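PDB 4PW0: Alpha/beta hydrolase fold protein from Chitinophaga pinensis, which probably acts as a serine hydrolase of the alpha/beta hydrolase fold, although its natural substrate is not known. Local coordinates for residues A[170-175]-A[257-262]; A[42-47]-A[164-169]; A[107-112]-A[264-269]. One frame throughout, in Å; residues are numbered along the deposited sequence.

Contact 1: A[170-175]-A[257-262]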
loop_
_atom_site.group_PDB
_atom_site.type_symbol
_atom_site.label_atom_id
_atom_site.label_comp_id
_atom_site.label_asym_id
_atom_site.label_seq_id
_atom_site.Cartn_x
_atom_site.Cartn_y
_atom_site.Cartn_z
ATOM N N SER A 170 -21.624 3.109 -0.206
ATOM C CA SER A 170 -21.700 4.217 0.669
ATOM C C SER A 170 -21.816 5.550 -0.062
ATOM O O SER A 170 -21.382 5.686 -1.216
ATOM C CB SER A 170 -20.480 4.272 1.576
ATOM O OG SER A 170 -19.339 4.545 0.804
ATOM N N GLU A 171 -22.377 6.548 0.622
ATOM C CA GLU A 171 -22.368 7.902 0.088
ATOM C C GLU A 171 -20.932 8.377 -0.139
ATOM O O GLU A 171 -20.636 9.048 -1.129
ATOM C CB GLU A 171 -23.122 8.863 1.026
ATOM C CG GLU A 171 -23.208 10.267 0.484
ATOM C CD GLU A 171 -23.872 11.249 1.431
ATOM O OE1 GLU A 171 -24.555 10.799 2.397
ATOM O OE2 GLU A 171 -23.691 12.471 1.209
ATOM N N HIS A 172 -20.019 8.009 0.761
ATOM C CA HIS A 172 -18.626 8.406 0.641
ATOM C C HIS A 172 -18.061 7.886 -0.712
ATOM O O HIS A 172 -17.501 8.675 -1.490
ATOM C CB HIS A 172 -17.836 7.747 1.796
ATOM C CG HIS A 172 -16.360 7.827 1.654
ATOM N ND1 HIS A 172 -15.666 9.013 1.702
ATOM C CD2 HIS A 172 -15.436 6.847 1.492
ATOM C CE1 HIS A 172 -14.377 8.772 1.557
ATOM N NE2 HIS A 172 -14.207 7.474 1.429
ATOM N N SER A 173 -18.253 6.615 -1.002
ATOM C CA SER A 173 -17.687 6.051 -2.233
ATOM C C SER A 173 -18.416 6.590 -3.466
ATOM O O SER A 173 -17.787 7.013 -4.448
ATOM C CB SER A 173 -17.733 4.530 -2.177
ATOM O OG SER A 173 -17.128 3.978 -3.342
ATOM N N ARG A 174 -19.750 6.622 -3.392
ATOM C CA ARG A 174 -20.535 7.063 -4.538
ATOM C C ARG A 174 -20.237 8.533 -4.877
ATOM O O ARG A 174 -20.220 8.863 -6.076
ATOM C CB ARG A 174 -22.001 6.821 -4.303
ATOM C CG ARG A 174 -22.376 5.342 -4.345
ATOM C CD ARG A 174 -23.810 5.074 -3.935
ATOM N NE ARG A 174 -24.809 5.654 -4.809
ATOM C CZ ARG A 174 -25.315 5.059 -5.899
ATOM N NH1 ARG A 174 -24.839 3.920 -6.392
ATOM N NH2 ARG A 174 -26.259 5.694 -6.571
ATOM N N SER A 175 -20.032 9.392 -3.885
ATOM C CA SER A 175 -19.676 10.765 -4.188
ATOM C C SER A 175 -18.335 10.900 -4.869
ATOM O O SER A 175 -18.147 11.767 -5.724
ATOM C CB SER A 175 -19.756 11.625 -2.958
ATOM O OG SER A 175 -21.101 11.750 -2.585
ATOM N N TYR A 257 -7.184 -0.024 -0.783
ATOM C CA TYR A 257 -7.798 1.275 -0.473
ATOM C C TYR A 257 -9.179 1.118 0.191
ATOM O O TYR A 257 -9.939 0.235 -0.195
ATOM C CB TYR A 257 -7.927 2.155 -1.734
ATOM C CG TYR A 257 -6.635 2.518 -2.442
ATOM C CD1 TYR A 257 -5.395 2.372 -1.856
ATOM C CD2 TYR A 257 -6.685 3.093 -3.714
ATOM C CE1 TYR A 257 -4.210 2.747 -2.502
ATOM C CE2 TYR A 257 -5.531 3.451 -4.357
ATOM C CZ TYR A 257 -4.321 3.284 -3.791
ATOM O OH TYR A 257 -3.175 3.667 -4.492
ATOM N N PRO A 258 -9.477 1.970 1.169
ATOM C CA PRO A 258 -10.676 1.724 2.007
ATOM C C PRO A 258 -11.980 2.091 1.346
ATOM O O PRO A 258 -12.074 3.071 0.574
ATOM C CB PRO A 258 -10.424 2.634 3.205
ATOM C CG PRO A 258 -9.527 3.732 2.687
ATOM C CD PRO A 258 -8.613 3.025 1.707
ATOM N N ASP A 259 -13.012 1.327 1.699
ATOM C CA ASP A 259 -14.401 1.614 1.278
ATOM C C ASP A 259 -14.472 1.907 -0.211
ATOM O O ASP A 259 -15.103 2.887 -0.639
ATOM C CB ASP A 259 -15.041 2.728 2.093
ATOM C CG ASP A 259 -16.556 2.812 1.868
ATOM O OD1 ASP A 259 -17.174 1.764 1.630
ATOM O OD2 ASP A 259 -17.023 3.960 1.950
ATOM N N ALA A 260 -13.865 1.010 -0.988
ATOM C CA ALA A 260 -13.701 1.192 -2.412
ATOM C C ALA A 260 -13.913 -0.122 -3.131
ATOM O O ALA A 260 -14.012 -1.183 -2.501
ATOM C CB ALA A 260 -12.334 1.782 -2.686
ATOM N N ALA A 261 -13.995 -0.059 -4.461
ATOM C CA ALA A 261 -14.379 -1.237 -5.221
ATOM C C ALA A 261 -13.501 -1.343 -6.450
ATOM O O ALA A 261 -12.308 -1.010 -6.400
ATOM C CB ALA A 261 -15.877 -1.160 -5.564
ATOM N N HIS A 262 -14.045 -1.862 -7.541
ATOM C CA HIS A 262 -13.257 -2.126 -8.731
ATOM C C HIS A 262 -12.557 -0.885 -9.291
ATOM O O HIS A 262 -11.489 -1.007 -9.884
ATOM C CB HIS A 262 -14.163 -2.796 -9.748
ATOM C CG HIS A 262 -13.507 -3.111 -11.043
ATOM N ND1 HIS A 262 -12.434 -3.967 -11.164
ATOM C CD2 HIS A 262 -13.766 -2.656 -12.292
ATOM C CE1 HIS A 262 -12.078 -4.039 -12.432
ATOM N NE2 HIS A 262 -12.846 -3.227 -13.119
HETATM O O HOH W 1 -19.715 1.088 1.155
#

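Contact 2: A[42-47]-A[164-169]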
loop_
_atom_site.group_PDB
_atom_site.type_symbol
_atom_site.label_atom_id
_atom_site.label_comp_id
_atom_site.label_asym_id
_atom_site.label_seq_id
_atom_site.Cartn_x
_atom_site.Cartn_y
_atom_site.Cartn_z
ATOM N N PHE A 42 -2.754 0.282 -20.171
ATOM C CA PHE A 42 -3.651 -0.705 -20.755
ATOM C C PHE A 42 -5.008 -0.627 -20.085
ATOM O O PHE A 42 -5.108 -0.763 -18.872
ATOM C CB PHE A 42 -3.091 -2.128 -20.640
ATOM C CG PHE A 42 -1.748 -2.313 -21.307
ATOM C CD1 PHE A 42 -0.589 -1.845 -20.718
ATOM C CD2 PHE A 42 -1.653 -2.991 -22.517
ATOM C CE1 PHE A 42 0.661 -2.024 -21.316
ATOM C CE2 PHE A 42 -0.409 -3.159 -23.118
ATOM C CZ PHE A 42 0.728 -2.657 -22.537
ATOM N N GLN A 43 -6.022 -0.381 -20.890
ATOM C CA GLN A 43 -7.344 0.072 -20.405
ATOM C C GLN A 43 -8.289 -1.039 -19.939
ATOM O O GLN A 43 -8.108 -2.227 -20.250
ATOM C CB GLN A 43 -7.983 0.930 -21.513
ATOM C CG GLN A 43 -9.239 1.722 -21.198
ATOM C CD GLN A 43 -9.109 2.646 -20.020
ATOM O OE1 GLN A 43 -8.858 2.228 -18.868
ATOM N NE2 GLN A 43 -9.204 3.954 -20.298
ATOM N N HIS A 44 -9.312 -0.630 -19.186
ATOM C CA HIS A 44 -10.370 -1.532 -18.718
ATOM C C HIS A 44 -11.394 -1.945 -19.734
ATOM O O HIS A 44 -11.413 -1.417 -20.841
ATOM C CB HIS A 44 -11.082 -0.857 -17.525
ATOM C CG HIS A 44 -11.989 0.298 -17.877
ATOM N ND1 HIS A 44 -13.255 0.124 -18.374
ATOM C CD2 HIS A 44 -11.855 1.635 -17.708
ATOM C CE1 HIS A 44 -13.836 1.302 -18.554
ATOM N NE2 HIS A 44 -13.025 2.226 -18.125
ATOM N N PHE A 45 -12.338 -2.814 -19.313
ATOM C CA PHE A 45 -13.471 -3.339 -20.163
ATOM C C PHE A 45 -14.381 -2.232 -20.650
ATOM O O PHE A 45 -14.962 -1.528 -19.872
ATOM C CB PHE A 45 -14.304 -4.321 -19.328
ATOM C CG PHE A 45 -15.571 -4.842 -19.971
ATOM C CD1 PHE A 45 -15.548 -5.492 -21.193
ATOM C CD2 PHE A 45 -16.774 -4.745 -19.331
ATOM C CE1 PHE A 45 -16.720 -5.984 -21.741
ATOM C CE2 PHE A 45 -17.953 -5.206 -19.880
ATOM C CZ PHE A 45 -17.933 -5.852 -21.108
ATOM N N THR A 46 -14.487 -2.117 -21.963
ATOM C CA THR A 46 -15.249 -1.103 -22.712
ATOM C C THR A 46 -14.576 0.268 -22.738
ATOM O O THR A 46 -15.077 1.160 -23.426
ATOM C CB THR A 46 -16.717 -0.912 -22.312
ATOM O OG1 THR A 46 -16.813 -0.061 -21.140
ATOM C CG2 THR A 46 -17.413 -2.211 -22.093
ATOM N N GLY A 47 -13.486 0.462 -22.018
ATOM C CA GLY A 47 -12.881 1.799 -21.940
ATOM C C GLY A 47 -12.165 2.200 -23.195
ATOM O O GLY A 47 -11.572 1.372 -23.881
ATOM N N PHE A 164 -22.213 1.230 -10.131
ATOM C CA PHE A 164 -22.349 -0.219 -9.870
ATOM C C PHE A 164 -21.054 -0.960 -10.156
ATOM O O PHE A 164 -20.649 -1.852 -9.386
ATOM C CB PHE A 164 -23.534 -0.808 -10.666
ATOM C CG PHE A 164 -23.653 -2.310 -10.575
ATOM C CD1 PHE A 164 -24.251 -2.863 -9.474
ATOM C CD2 PHE A 164 -23.181 -3.129 -11.540
ATOM C CE1 PHE A 164 -24.318 -4.245 -9.360
ATOM C CE2 PHE A 164 -23.283 -4.518 -11.447
ATOM C CZ PHE A 164 -23.843 -5.050 -10.344
ATOM N N ILE A 165 -20.437 -0.671 -11.295
ATOM C CA ILE A 165 -19.239 -1.348 -11.684
ATOM C C ILE A 165 -18.036 -0.924 -10.870
ATOM O O ILE A 165 -17.146 -1.759 -10.650
ATOM C CB ILE A 165 -18.976 -1.169 -13.200
ATOM C CG1 ILE A 165 -20.040 -1.933 -13.997
ATOM C CG2 ILE A 165 -17.577 -1.581 -13.604
ATOM C CD1 ILE A 165 -19.995 -3.459 -13.956
ATOM N N PHE A 166 -17.916 0.351 -10.549
ATOM C CA PHE A 166 -16.650 0.889 -10.060
ATOM C C PHE A 166 -16.584 1.286 -8.597
ATOM O O PHE A 166 -15.489 1.476 -8.042
ATOM C CB PHE A 166 -16.151 2.060 -10.918
ATOM C CG PHE A 166 -15.748 1.659 -12.309
ATOM C CD1 PHE A 166 -14.652 0.866 -12.548
ATOM C CD2 PHE A 166 -16.462 2.123 -13.416
ATOM C CE1 PHE A 166 -14.267 0.548 -13.819
ATOM C CE2 PHE A 166 -16.101 1.782 -14.672
ATOM C CZ PHE A 166 -14.983 0.987 -14.903
ATOM N N PHE A 167 -17.732 1.458 -7.939
ATOM C CA PHE A 167 -17.764 2.073 -6.601
ATOM C C PHE A 167 -18.499 1.221 -5.553
ATOM O O PHE A 167 -19.263 0.335 -5.928
ATOM C CB PHE A 167 -18.297 3.534 -6.677
ATOM C CG PHE A 167 -17.328 4.423 -7.407
ATOM C CD1 PHE A 167 -17.334 4.497 -8.799
ATOM C CD2 PHE A 167 -16.339 5.060 -6.701
ATOM C CE1 PHE A 167 -16.335 5.177 -9.445
ATOM C CE2 PHE A 167 -15.342 5.754 -7.369
ATOM C CZ PHE A 167 -15.362 5.797 -8.734
ATOM N N GLU A 168 -18.237 1.527 -4.290
ATOM C CA GLU A 168 -18.935 0.912 -3.180
ATOM C C GLU A 168 -20.293 1.561 -2.982
ATOM O O GLU A 168 -20.656 2.517 -3.683
ATOM C CB GLU A 168 -18.067 0.947 -1.915
ATOM C CG GLU A 168 -17.473 -0.397 -1.517
ATOM C CD GLU A 168 -18.459 -1.419 -0.956
ATOM O OE1 GLU A 168 -18.027 -2.519 -0.504
ATOM O OE2 GLU A 168 -19.692 -1.134 -0.902
ATOM N N GLN A 169 -21.031 1.056 -2.008
ATOM C CA GLN A 169 -22.419 1.451 -1.830
ATOM C C GLN A 169 -22.614 2.714 -0.991
ATOM O O GLN A 169 -23.692 3.350 -1.043
ATOM C CB GLN A 169 -23.206 0.272 -1.245
ATOM C CG GLN A 169 -23.300 -0.899 -2.213
ATOM C CD GLN A 169 -24.102 -2.062 -1.684
ATOM O OE1 GLN A 169 -24.292 -2.206 -0.484
ATOM N NE2 GLN A 169 -24.585 -2.906 -2.591
#

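Contact 3: A[107-112]-A[264-269]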
loop_
_atom_site.group_PDB
_atom_site.type_symbol
_atom_site.label_atom_id
_atom_site.label_comp_id
_atom_site.label_asym_id
_atom_site.label_seq_id
_atom_site.Cartn_x
_atom_site.Cartn_y
_atom_site.Cartn_z
ATOM N N LEU A 107 1.237 -0.208 -16.991
ATOM C CA LEU A 107 0.146 -0.038 -16.011
ATOM C C LEU A 107 -1.092 -0.653 -16.650
ATOM O O LEU A 107 -1.523 -0.228 -17.718
ATOM C CB LEU A 107 -0.090 1.445 -15.718
ATOM C CG LEU A 107 -1.216 1.810 -14.718
ATOM C CD1 LEU A 107 -1.062 3.284 -14.356
ATOM C CD2 LEU A 107 -2.525 1.608 -15.307
ATOM N N GLY A 108 -1.668 -1.668 -16.015
ATOM C CA GLY A 108 -2.837 -2.323 -16.553
ATOM C C GLY A 108 -3.980 -2.242 -15.543
ATOM O O GLY A 108 -3.819 -2.673 -14.397
ATOM N N PHE A 109 -5.138 -1.762 -16.018
ATOM C CA PHE A 109 -6.349 -1.704 -15.199
ATOM C C PHE A 109 -7.361 -2.715 -15.732
ATOM O O PHE A 109 -7.697 -2.693 -16.912
ATOM C CB PHE A 109 -6.916 -0.279 -15.277
ATOM C CG PHE A 109 -8.250 -0.072 -14.550
ATOM C CD1 PHE A 109 -8.501 -0.677 -13.337
ATOM C CD2 PHE A 109 -9.215 0.787 -15.075
ATOM C CE1 PHE A 109 -9.705 -0.479 -12.677
ATOM C CE2 PHE A 109 -10.394 1.021 -14.399
ATOM C CZ PHE A 109 -10.643 0.374 -13.196
ATOM N N SER A 110 -7.836 -3.617 -14.857
ATOM C CA SER A 110 -8.932 -4.549 -15.155
ATOM C C SER A 110 -8.455 -5.488 -16.304
ATOM O O SER A 110 -7.403 -6.123 -16.141
ATOM C CB SER A 110 -10.196 -3.768 -15.435
ATOM O OG SER A 110 -11.245 -4.691 -15.706
ATOM N N LEU A 111 -9.145 -5.540 -17.441
ATOM C CA LEU A 111 -8.655 -6.299 -18.585
ATOM C C LEU A 111 -7.184 -5.991 -18.895
ATOM O O LEU A 111 -6.379 -6.892 -19.170
ATOM C CB LEU A 111 -9.526 -5.934 -19.778
ATOM C CG LEU A 111 -9.069 -6.470 -21.118
ATOM C CD1 LEU A 111 -9.022 -7.974 -21.122
ATOM C CD2 LEU A 111 -10.013 -5.961 -22.205
ATOM N N GLY A 112 -6.803 -4.709 -18.823
ATOM C CA GLY A 112 -5.442 -4.341 -19.037
ATOM C C GLY A 112 -4.476 -4.954 -18.043
ATOM O O GLY A 112 -3.310 -5.210 -18.368
ATOM N N SER A 264 -11.007 1.453 -7.622
ATOM C CA SER A 264 -10.218 1.978 -6.531
ATOM C C SER A 264 -9.405 3.247 -6.854
ATOM O O SER A 264 -9.428 4.237 -6.111
ATOM C CB SER A 264 -9.252 0.874 -6.018
ATOM O OG SER A 264 -8.326 0.486 -7.004
ATOM N N PHE A 265 -8.638 3.204 -7.937
ATOM C CA PHE A 265 -7.768 4.334 -8.259
ATOM C C PHE A 265 -8.539 5.574 -8.737
ATOM O O PHE A 265 -8.038 6.678 -8.605
ATOM C CB PHE A 265 -6.580 3.975 -9.157
ATOM C CG PHE A 265 -6.826 3.676 -10.608
ATOM C CD1 PHE A 265 -8.049 3.425 -11.174
ATOM C CD2 PHE A 265 -5.702 3.635 -11.447
ATOM C CE1 PHE A 265 -8.204 3.149 -12.538
ATOM C CE2 PHE A 265 -5.864 3.349 -12.794
ATOM C CZ PHE A 265 -7.091 3.131 -13.343
ATOM N N TYR A 266 -9.770 5.401 -9.232
ATOM C CA TYR A 266 -10.652 6.538 -9.497
ATOM C C TYR A 266 -11.127 7.148 -8.208
ATOM O O TYR A 266 -11.367 8.369 -8.125
ATOM C CB TYR A 266 -11.866 6.094 -10.253
ATOM C CG TYR A 266 -11.741 5.660 -11.679
ATOM C CD1 TYR A 266 -11.002 6.403 -12.596
ATOM C CD2 TYR A 266 -12.539 4.654 -12.162
ATOM C CE1 TYR A 266 -11.040 6.084 -13.947
ATOM C CE2 TYR A 266 -12.563 4.302 -13.497
ATOM C CZ TYR A 266 -11.815 5.050 -14.402
ATOM O OH TYR A 266 -11.889 4.708 -15.746
ATOM N N GLN A 267 -11.302 6.316 -7.176
ATOM C CA GLN A 267 -11.767 6.823 -5.887
ATOM C C GLN A 267 -10.719 7.651 -5.187
ATOM O O GLN A 267 -11.057 8.656 -4.526
ATOM C CB GLN A 267 -12.256 5.680 -5.012
ATOM C CG GLN A 267 -12.864 6.181 -3.704
ATOM C CD GLN A 267 -13.810 5.162 -3.079
ATOM O OE1 GLN A 267 -14.462 4.391 -3.764
ATOM N NE2 GLN A 267 -13.869 5.164 -1.768
ATOM N N TYR A 268 -9.437 7.254 -5.301
ATOM C CA TYR A 268 -8.339 7.921 -4.633
ATOM C C TYR A 268 -7.192 8.175 -5.634
ATOM O O TYR A 268 -6.108 7.615 -5.526
ATOM C CB TYR A 268 -7.811 7.084 -3.471
ATOM C CG TYR A 268 -8.873 6.746 -2.426
ATOM C CD1 TYR A 268 -9.390 7.711 -1.580
ATOM C CD2 TYR A 268 -9.333 5.455 -2.297
ATOM C CE1 TYR A 268 -10.361 7.372 -0.647
ATOM C CE2 TYR A 268 -10.283 5.095 -1.344
ATOM C CZ TYR A 268 -10.792 6.049 -0.499
ATOM O OH TYR A 268 -11.755 5.742 0.459
ATOM N N PRO A 269 -7.438 9.029 -6.622
ATOM C CA PRO A 269 -6.466 9.199 -7.681
ATOM C C PRO A 269 -5.161 9.838 -7.221
ATOM O O PRO A 269 -4.090 9.501 -7.751
ATOM C CB PRO A 269 -7.213 10.085 -8.697
ATOM C CG PRO A 269 -8.196 10.883 -7.851
ATOM C CD PRO A 269 -8.660 9.835 -6.843
#

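Contact 1: A[170-175]-A[257-262]
The carboxylate of D259 is pinned to the first turn of helix 171-184 by S170, and this grip is the tight part of the contact: S170 OG donates to D259 OD2 at 2.6 Å. The bond arrives on the syn side of the carboxylate, 19° out of its plane. S170 is also the N-cap of that helix: its OG accepts from the backbone N of S173 at 3.0 Å, with an N-H...O angle of 162°. One hydroxyl therefore spends its proton on D259 and its lone-pair density on the helix start, a double role made possible by chi1 of 67°, which holds OG between the backbone N and the carbonyl carbon. OD2 has a second neighbour in the H172 ring, which lies nearly coplanar with the carboxylate and brings the edge carbon CD2 of H172 to 3.3 Å from D259 OD2. The positive end of the helix dipole would probably favour the charged form of D259.

On the buried inner side, S173 sets its CB against the backbone O of D259, 3.5 Å away; S173 OG turns instead to Q267. Toward solvent the join is looser, with H172 exposed and D259 partly so. A water beside S170 joins the segments, donating to D259 OD1 and accepting from the backbone N of S170.

Residues 257-262 run from the outermost strand of the chain's own sheet, 252-257, to H262, a probable triad member bonded to D234. Helix 264-267 packs against them, Q267 NE2 bonding to D259 O, while Y268 OH bonds H172 NE2 at the start of helix 171-184.

Contact 2: A[42-47]-A[164-169]
The backbones stay well apart, with the CA atoms of H44 and F166 11.0 Å from each other, and the chain at H44-G47 folds into a type II beta turn closed by G47 N to H44 O. Only H44 and F166 touch between the segments. F166 points its far end at H44: CZ stands over the centre of the imidazole face, 3.8 Å from CE1 of H44. This is a T-shaped (edge-to-face) pair, centroids of H44 and F166 5.2 Å apart and planes at 72°, with the phenyl supplying the edge. CA of G47 lies against the opposite face of the imidazole, so the ring is sandwiched between its own turn and F166.

Rotation of the imidazole is further fixed by H44 ND1, which donates to the backbone O of F45 at 2.8 Å; the donor stands well above the carbonyl plane, and the N-H...O angle of 138° is bent. With chi1 of 73°, H44 folds its ring back over the turn, where this bond can form.

The loop after strand 39-42 is where alpha/beta hydrolases commonly carry part of the oxyanion hole, and the pair lies beside the probable nucleophile elbow and catalytic triad. F166 ends helix 158-166. Around them, F109 at the end of strand 104-109 meets the H44 ring, and Y266 of helix 264-267 packs edge-to-face with F166.

Contact 3: A[107-112]-A[264-269]
F109 sits in a three-ring aromatic cluster in which it plays both parts, offering a face to F265 and an edge to Y266. The first pair is close and tilted: the edge of F265 leans on the F109 face with centroids 4.5 Å apart and planes at only 52°, well short of perpendicular. CE1 of F265 lies over the ring centre, 3.6 Å from F109 CE2, and F265 CZ is 3.6 Å from F109 CG. The F109 and Y266 rings form an offset edge-to-face pair, almost perpendicular; here CE2 of F109 comes within 4.0 Å of CE2 of Y266. F265 CE1 also stands over a face of the Y266 ring, drawing the three groups together.

F109 reaches the cluster with CG anti to its backbone N (chi1 176°), projecting from the strand end toward helix 264-267. The contact between these segments is apolar; the tyrosine's polar end bonds to the backbone O of N51.

The cluster lies next to the probable active site: the F109 ring meets H262, and F109 precedes S110, the probable nucleophile, whose positive phi of 64° fits the strained strand-to-helix turn of a nucleophile elbow (G-F-S-L-G).

Strand 104-109 lies between strands 39-42 and 127-133 in the sheet and leads into helix 111-122. V133 touches both F109 and F265, I56 of helix 54-61 meets F265, and F272 of helix 269-282 packs edge-to-face on F265.

Contacts 2 and 3 are neighbours, with centres about 8 Å apart; the centre of contact 1 is about 13 and 14 Å from theirs and lies farther from the middle of the chain. Along the sequence, contact 2 closes before contact 1 opens, contact 1 is nested within contact 3, and contacts 2 and 3 interleave. Strands 39-42 and 104-109 join contacts 2 and 3 through backbone bonds, helices 158-166 and 171-184 succeed one another between contacts 2 and 1, and Q267 and Y268 tie contact 3 to contact 1. S110 of contact 3 and H262 of contact 1, probable members of the catalytic triad, come into packing contact although they are far apart in the sequence.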